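Local coordinates for glycosylation Associate Protein 2 (Streptococcus agalactiae serotype V, PDB 6OYC), which probably takes part, as a member of the Gap123 complex, in the glycosylation and accessory Sec secretion of a cell-surface adhesin, at residues E222-D225 / L226-I230; G373-G376 / A377-G381; G446-N450 / T451-L455. One frame throughout, in Å; residues are numbered along the deposited sequence.

Interaction 1 of 3, residues E222-D225 / L226-I230; sequences EKED and LNQLI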
loop_
_atom_site.group_PDB
_atom_site.type_symbol
_atom_site.label_atom_id
_atom_site.label_comp_id
_atom_site.label_asym_id
_atom_site.label_seq_id
_atom_site.Cartn_x
_atom_site.Cartn_y
_atom_site.Cartn_z
ATOM N N GLU B 222 12.355 18.672 -11.394
ATOM C CA GLU B 222 12.176 19.927 -10.686
ATOM C C GLU B 222 10.694 20.217 -10.550
ATOM O O GLU B 222 9.855 19.546 -11.156
ATOM C CB GLU B 222 12.885 21.073 -11.399
ATOM C CG GLU B 222 12.499 21.197 -12.841
ATOM C CD GLU B 222 13.515 21.982 -13.644
ATOM O OE1 GLU B 222 14.596 21.435 -13.949
ATOM O OE2 GLU B 222 13.234 23.149 -13.974
ATOM N N LYS B 223 10.399 21.243 -9.741
ATOM C CA LYS B 223 9.066 21.761 -9.409
ATOM C C LYS B 223 7.953 20.720 -9.434
ATOM O O LYS B 223 7.838 19.920 -8.504
ATOM C CB LYS B 223 8.679 22.930 -10.331
ATOM C CG LYS B 223 9.832 23.490 -11.137
ATOM C CD LYS B 223 9.485 24.813 -11.789
ATOM C CE LYS B 223 10.573 25.198 -12.752
ATOM N NZ LYS B 223 10.341 24.562 -14.089
ATOM N N GLU B 224 7.116 20.738 -10.476
ATOM C CA GLU B 224 5.890 19.943 -10.452
ATOM C C GLU B 224 6.188 18.453 -10.515
ATOM O O GLU B 224 5.450 17.652 -9.929
ATOM C CB GLU B 224 4.961 20.364 -11.595
ATOM C CG GLU B 224 3.719 19.464 -11.811
ATOM C CD GLU B 224 2.820 19.293 -10.562
ATOM O OE1 GLU B 224 2.051 18.302 -10.524
ATOM O OE2 GLU B 224 2.860 20.146 -9.636
ATOM N N ASP B 225 7.271 18.068 -11.196
ATOM C CA ASP B 225 7.665 16.663 -11.238
ATOM C C ASP B 225 7.934 16.112 -9.844
ATOM O O ASP B 225 7.625 14.951 -9.568
ATOM C CB ASP B 225 8.893 16.487 -12.128
ATOM C CG ASP B 225 8.552 16.580 -13.595
ATOM O OD1 ASP B 225 7.358 16.420 -13.912
ATOM O OD2 ASP B 225 9.455 16.813 -14.424
ATOM N N LEU B 226 8.506 16.925 -8.949
ATOM C CA LEU B 226 8.815 16.425 -7.610
ATOM C C LEU B 226 7.578 16.225 -6.758
ATOM O O LEU B 226 7.682 15.603 -5.696
ATOM C CB LEU B 226 9.776 17.367 -6.893
ATOM C CG LEU B 226 11.139 17.416 -7.574
ATOM C CD1 LEU B 226 12.122 18.308 -6.805
ATOM C CD2 LEU B 226 11.688 16.003 -7.729
ATOM N N ASN B 227 6.429 16.759 -7.189
ATOM C CA ASN B 227 5.131 16.498 -6.574
ATOM C C ASN B 227 4.554 15.153 -6.978
ATOM O O ASN B 227 3.561 14.714 -6.379
ATOM C CB ASN B 227 4.128 17.596 -6.953
ATOM C CG ASN B 227 4.392 18.903 -6.234
ATOM O OD1 ASN B 227 4.913 18.926 -5.117
ATOM N ND2 ASN B 227 4.036 19.998 -6.874
ATOM N N GLN B 228 5.134 14.510 -7.983
ATOM C CA GLN B 228 4.618 13.278 -8.545
ATOM C C GLN B 228 5.575 12.134 -8.269
ATOM O O GLN B 228 6.765 12.326 -8.013
ATOM C CB GLN B 228 4.402 13.408 -10.063
ATOM C CG GLN B 228 3.391 14.475 -10.466
ATOM C CD GLN B 228 2.100 14.393 -9.650
ATOM O OE1 GLN B 228 1.656 13.303 -9.265
ATOM N NE2 GLN B 228 1.492 15.550 -9.383
ATOM N N LEU B 229 5.029 10.929 -8.336
ATOM C CA LEU B 229 5.854 9.737 -8.368
ATOM C C LEU B 229 6.901 9.834 -9.480
ATOM O O LEU B 229 6.636 10.323 -10.581
ATOM C CB LEU B 229 4.952 8.520 -8.568
ATOM C CG LEU B 229 5.395 7.240 -7.877
ATOM C CD1 LEU B 229 5.364 7.418 -6.357
ATOM C CD2 LEU B 229 4.478 6.107 -8.312
ATOM N N ILE B 230 8.106 9.371 -9.189
ATOM C CA ILE B 230 9.169 9.267 -10.179
ATOM C C ILE B 230 9.407 7.791 -10.440
ATOM O O ILE B 230 9.564 7.009 -9.496
ATOM C CB ILE B 230 10.450 9.961 -9.692
ATOM C CG1 ILE B 230 10.205 11.462 -9.520
ATOM C CG2 ILE B 230 11.616 9.696 -10.638
ATOM C CD1 ILE B 230 11.385 12.183 -8.842
#

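Interaction 2 of 3, residues G373-G376 / A377-G381; sequences GTYG and ATYHG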
loop_
_atom_site.group_PDB
_atom_site.type_symbol
_atom_site.label_atom_id
_atom_site.label_comp_id
_atom_site.label_asym_id
_atom_site.label_seq_id
_atom_site.Cartn_x
_atom_site.Cartn_y
_atom_site.Cartn_z
ATOM N N GLY B 373 -3.289 -0.932 13.302
ATOM C CA GLY B 373 -4.479 -1.167 12.511
ATOM C C GLY B 373 -5.761 -0.941 13.288
ATOM O O GLY B 373 -6.770 -0.519 12.713
ATOM N N THR B 374 -5.742 -1.202 14.600
ATOM C CA THR B 374 -6.954 -1.033 15.397
ATOM C C THR B 374 -7.390 0.419 15.426
ATOM O O THR B 374 -8.590 0.706 15.508
ATOM C CB THR B 374 -6.749 -1.543 16.827
ATOM O OG1 THR B 374 -5.981 -0.590 17.574
ATOM C CG2 THR B 374 -6.046 -2.895 16.838
ATOM N N TYR B 375 -6.436 1.342 15.342
ATOM C CA TYR B 375 -6.770 2.762 15.326
ATOM C C TYR B 375 -7.467 3.144 14.029
ATOM O O TYR B 375 -8.499 3.827 14.040
ATOM C CB TYR B 375 -5.504 3.593 15.522
ATOM C CG TYR B 375 -5.745 5.040 15.871
ATOM C CD1 TYR B 375 -6.331 5.914 14.960
ATOM C CD2 TYR B 375 -5.370 5.536 17.108
ATOM C CE1 TYR B 375 -6.537 7.249 15.277
ATOM C CE2 TYR B 375 -5.575 6.860 17.439
ATOM C CZ TYR B 375 -6.151 7.717 16.520
ATOM O OH TYR B 375 -6.341 9.038 16.869
ATOM N N GLY B 376 -6.906 2.727 12.895
ATOM C CA GLY B 376 -7.549 3.022 11.628
ATOM C C GLY B 376 -8.907 2.354 11.498
ATOM O O GLY B 376 -9.861 2.967 11.014
ATOM N N ALA B 377 -9.015 1.093 11.942
ATOM C CA ALA B 377 -10.270 0.358 11.793
ATOM C C ALA B 377 -11.384 0.995 12.615
ATOM O O ALA B 377 -12.498 1.178 12.117
ATOM C CB ALA B 377 -10.078 -1.111 12.176
ATOM N N THR B 378 -11.092 1.387 13.853
ATOM C CA THR B 378 -12.122 1.975 14.709
ATOM C C THR B 378 -12.377 3.447 14.381
ATOM O O THR B 378 -13.536 3.872 14.300
ATOM C CB THR B 378 -11.728 1.810 16.183
ATOM O OG1 THR B 378 -11.379 0.440 16.441
ATOM C CG2 THR B 378 -12.874 2.200 17.083
ATOM N N TYR B 379 -11.318 4.240 14.178
ATOM C CA TYR B 379 -11.499 5.666 13.900
ATOM C C TYR B 379 -12.306 5.887 12.629
ATOM O O TYR B 379 -13.192 6.753 12.588
ATOM C CB TYR B 379 -10.135 6.363 13.801
ATOM C CG TYR B 379 -10.172 7.859 13.513
ATOM C CD1 TYR B 379 -10.210 8.333 12.207
ATOM C CD2 TYR B 379 -10.153 8.793 14.546
ATOM C CE1 TYR B 379 -10.245 9.700 11.938
ATOM C CE2 TYR B 379 -10.179 10.164 14.282
ATOM C CZ TYR B 379 -10.221 10.606 12.977
ATOM O OH TYR B 379 -10.237 11.960 12.689
ATOM N N HIS B 380 -12.006 5.128 11.573
ATOM C CA HIS B 380 -12.749 5.303 10.329
ATOM C C HIS B 380 -14.058 4.515 10.345
ATOM O O HIS B 380 -15.008 4.887 9.645
ATOM C CB HIS B 380 -11.865 4.915 9.132
ATOM C CG HIS B 380 -10.678 5.817 8.944
ATOM N ND1 HIS B 380 -10.789 7.103 8.455
ATOM C CD2 HIS B 380 -9.361 5.632 9.207
ATOM C CE1 HIS B 380 -9.594 7.667 8.416
ATOM N NE2 HIS B 380 -8.709 6.797 8.869
ATOM N N GLY B 381 -14.124 3.437 11.142
ATOM C CA GLY B 381 -15.380 2.720 11.329
ATOM C C GLY B 381 -16.518 3.630 11.747
ATOM O O GLY B 381 -17.647 3.488 11.272
#

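Interaction 3 of 3, residues G446-N450 / T451-L455; sequences GDFSN and TTFAL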
loop_
_atom_site.group_PDB
_atom_site.type_symbol
_atom_site.label_atom_id
_atom_site.label_comp_id
_atom_site.label_asym_id
_atom_site.label_seq_id
_atom_site.Cartn_x
_atom_site.Cartn_y
_atom_site.Cartn_z
ATOM N N GLY B 446 -19.791 9.567 15.501
ATOM C CA GLY B 446 -19.936 8.490 14.544
ATOM C C GLY B 446 -21.231 7.719 14.689
ATOM O O GLY B 446 -22.198 8.173 15.306
ATOM N N ASP B 447 -21.239 6.522 14.105
ATOM C CA ASP B 447 -22.430 5.680 14.107
ATOM C C ASP B 447 -21.997 4.228 14.032
ATOM O O ASP B 447 -21.578 3.767 12.967
ATOM C CB ASP B 447 -23.354 6.023 12.942
ATOM C CG ASP B 447 -24.664 5.240 12.990
ATOM O OD1 ASP B 447 -24.786 4.281 13.791
ATOM O OD2 ASP B 447 -25.577 5.584 12.216
ATOM N N PHE B 448 -22.154 3.504 15.138
ATOM C CA PHE B 448 -21.872 2.077 15.215
ATOM C C PHE B 448 -23.147 1.260 15.414
ATOM O O PHE B 448 -23.145 0.229 16.097
ATOM C CB PHE B 448 -20.868 1.792 16.328
ATOM C CG PHE B 448 -19.525 2.416 16.089
ATOM C CD1 PHE B 448 -19.302 3.752 16.396
ATOM C CD2 PHE B 448 -18.498 1.681 15.521
ATOM C CE1 PHE B 448 -18.062 4.340 16.168
ATOM C CE2 PHE B 448 -17.257 2.254 15.284
ATOM C CZ PHE B 448 -17.035 3.585 15.612
ATOM N N SER B 449 -24.246 1.698 14.789
ATOM C CA SER B 449 -25.522 1.010 14.974
ATOM C C SER B 449 -25.466 -0.424 14.457
ATOM O O SER B 449 -25.984 -1.345 15.102
ATOM C CB SER B 449 -26.645 1.792 14.294
ATOM O OG SER B 449 -26.593 1.679 12.885
ATOM N N ASN B 450 -24.825 -0.639 13.308
ATOM C CA ASN B 450 -24.701 -1.972 12.734
ATOM C C ASN B 450 -23.652 -2.831 13.421
ATOM O O ASN B 450 -23.556 -4.021 13.096
ATOM C CB ASN B 450 -24.344 -1.880 11.247
ATOM C CG ASN B 450 -25.512 -1.459 10.386
ATOM O OD1 ASN B 450 -26.669 -1.604 10.781
ATOM N ND2 ASN B 450 -25.216 -0.952 9.190
ATOM N N THR B 451 -22.879 -2.281 14.363
ATOM C CA THR B 451 -21.550 -2.802 14.675
ATOM C C THR B 451 -21.516 -3.675 15.925
ATOM O O THR B 451 -22.073 -3.316 16.966
ATOM C CB THR B 451 -20.542 -1.658 14.857
ATOM O OG1 THR B 451 -20.739 -0.649 13.859
ATOM C CG2 THR B 451 -19.135 -2.196 14.752
ATOM N N THR B 452 -20.806 -4.800 15.819
ATOM C CA THR B 452 -20.347 -5.596 16.953
ATOM C C THR B 452 -18.819 -5.554 17.018
ATOM O O THR B 452 -18.154 -5.580 15.980
ATOM C CB THR B 452 -20.812 -7.052 16.815
ATOM O OG1 THR B 452 -22.216 -7.092 16.520
ATOM C CG2 THR B 452 -20.516 -7.849 18.081
ATOM N N PHE B 453 -18.248 -5.508 18.227
ATOM C CA PHE B 453 -16.796 -5.445 18.399
ATOM C C PHE B 453 -16.262 -6.765 18.942
ATOM O O PHE B 453 -16.674 -7.211 20.017
ATOM C CB PHE B 453 -16.384 -4.309 19.338
ATOM C CG PHE B 453 -16.596 -2.940 18.769
ATOM C CD1 PHE B 453 -17.834 -2.327 18.853
ATOM C CD2 PHE B 453 -15.556 -2.257 18.158
ATOM C CE1 PHE B 453 -18.036 -1.056 18.333
ATOM C CE2 PHE B 453 -15.752 -0.985 17.635
ATOM C CZ PHE B 453 -16.989 -0.385 17.723
ATOM N N ALA B 454 -15.339 -7.374 18.208
ATOM C CA ALA B 454 -14.535 -8.476 18.711
ATOM C C ALA B 454 -13.191 -7.897 19.115
ATOM O O ALA B 454 -12.453 -7.387 18.267
ATOM C CB ALA B 454 -14.354 -9.567 17.661
ATOM N N LEU B 455 -12.876 -7.964 20.398
ATOM C CA LEU B 455 -11.760 -7.209 20.939
ATOM C C LEU B 455 -10.891 -8.125 21.783
ATOM O O LEU B 455 -11.374 -8.732 22.742
ATOM C CB LEU B 455 -12.278 -6.032 21.756
ATOM C CG LEU B 455 -11.330 -4.889 22.044
ATOM C CD1 LEU B 455 -12.167 -3.630 22.185
ATOM C CD2 LEU B 455 -10.554 -5.172 23.315
#

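Interaction 1 of 3, residues E222-D225 / L226-I230
Between Lys223 and Gln228 the backbone curls through three successive bonds from an amide to the carbonyl three residues earlier: Leu226 N to Lys223 O, weak and bent; Asn227 N to Glu224 O at 3.0 Å; and Gln228 N to Asp225 O at 3.0 Å. Glu224 uses both carboxylate oxygens to hold the outer side of this curl. Its CG is anti to the backbone N (chi1 171°) and the chain then bends, which swings the carboxylate back over the residues that follow. Gln228 NE2 meets OE1 of Glu224 at 3.0 Å from the syn side, somewhat out of the carboxylate plane. Asn227 ND2 comes to OE2 of Glu224 from above that plane, also at 3.0 Å but straighter, with an N-H...O angle of 170°. In both bonds the carboxylate oxygen lies in the plane of the donating amide, and the pair should restrain the rotation of the carboxylate. The curl is the passage from strand 215-222, at the border of the five-stranded antiparallel sheet, to strand 230-232, which pairs with strand 185-195 of the six-stranded one. Beneath it, buried Leu226 brings its CG over the backbone of Glu222, 4.1 Å from Glu222 CA, and packs on Ile200, Leu202 and Phe221. At the entry, Lys223 NZ forms a salt bridge with Glu222 OE2 at 3.2 Å, using the anti lone pair of that oxygen, while OE1 of Glu222 forms another with Arg201.

Interaction 2 of 3, residues G373-G376 / A377-G381
Tyr375 and Tyr379 both carry CG anti to the backbone N, with chi1 of -165° and 180°, and their side chains therefore run side by side in the same direction from successive turns of the helix. The rings are close to parallel, 24° between planes, but slid so far past each other that they hardly overlap. Contact is made instead by CE1 of Tyr375, which lies 4.0 Å from Tyr379 CB. Phe439 meets the Tyr375 ring edge-to-face, and the Tyr379 hydroxyl is hydrogen-bonded to Glu344. On its other flank Tyr379 leans on its neighbour, with CD1 standing 3.8 Å above the centre of the His380 ring. That imidazole, whose NE2 is bonded to Tyr337 O, brings its CD2 edge to 3.3 Å from Gly376 O. The first torsion of Thr378 sets OG1 beside its own backbone N and turns the hydroxyl back along the helix, where it donates to Thr374 O at 3.0 Å, in the carbonyl plane. Thr378 N reaches the same oxygen at 3.1 Å from above that plane, which gives this buried carbonyl two donors. Gly373 and Gly376 add no side chain to this turn; Ala377 N is bonded to Gly373 O at 2.9 Å. The whole belongs to helix 372-381 of a beta-alpha-beta unit, the helix that follows a probable nucleophile elbow, as in the alpha/beta-hydrolase fold.

Interaction 3 of 3, residues G446-N450 / T451-L455
Thr451 touches the rings of both Phe448 and Phe453: its CG2 sits 3.9 Å above one face of the Phe453 ring, toward the rim, and its CB lies in the plane of the Phe448 ring, at the edge. The two rings meet obliquely, with planes at 39° and centroids 5.5 Å apart, and the side chains cross at about a right angle. Phe453 leads with CZ, which comes to 3.4 Å from Phe448 CD2 and nearly as close to CE2. Both phenylalanines keep CG beside the backbone N (chi1 -64° for Phe448, -69° for Phe453); the CB of Phe448 already points toward 451-455, and the end of the Phe453 side chain comes in to meet it. OG1 of Thr451 tucks against the Phe448 side chain, 3.5 Å from CB, yet its polar need is met by a hydrogen bond with Pro386 O. A type I beta turn from Phe448 to Thr451 brings the chain round between the two residues, closed by Thr451 N on Phe448 O at 3.1 Å. An Asx turn overlaps its start: Asp447 OD1 accepts from Ser449 N at 2.8 Å, nearly along its C-O axis. Together the turns carry the chain from helix 429-444 into strand 452-458, a parallel strand of the large mixed sheet of an alpha/beta-hydrolase-like domain. Phe448, Thr451 and Phe453 all touch Ile389 of the adjacent strand 388-392; the backbone of Thr452 is hydrogen-bonded to those of His387 and Ile389, at the start of that strand, while that of Phe453 pairs with Lys481 and Leu483 at the start of the neighbouring strand 482-487. Asn385 ties down the outer corner of the turn, accepting from Asn450 N through OD1 and bonding to Ser449 OG through ND2.

Overall arrangement
Interactions 2 and 3 belong to one neighbourhood, their centres about 11 Å apart, and they touch where the Phe448 ring packs on the last turn of helix 372-381, near Thr378 O and Gly381. Both lean on strand 388-392, through Thr374 and Thr378 in one and the Phe448 group in the other. Interaction 1 stands apart among the antiparallel sheets, its centre about 31 Å from that of 373-381 and about 41 Å from that of 446-455. Chemistry follows place: the largely exposed 222-230 adds a carboxylate gripped by two side-chain amides to its backbone bonds, the buried helix adds aromatic packing and a threonine hydroxyl, and the partly buried 446-455 combines an Asx turn with an oblique phenylalanine pair.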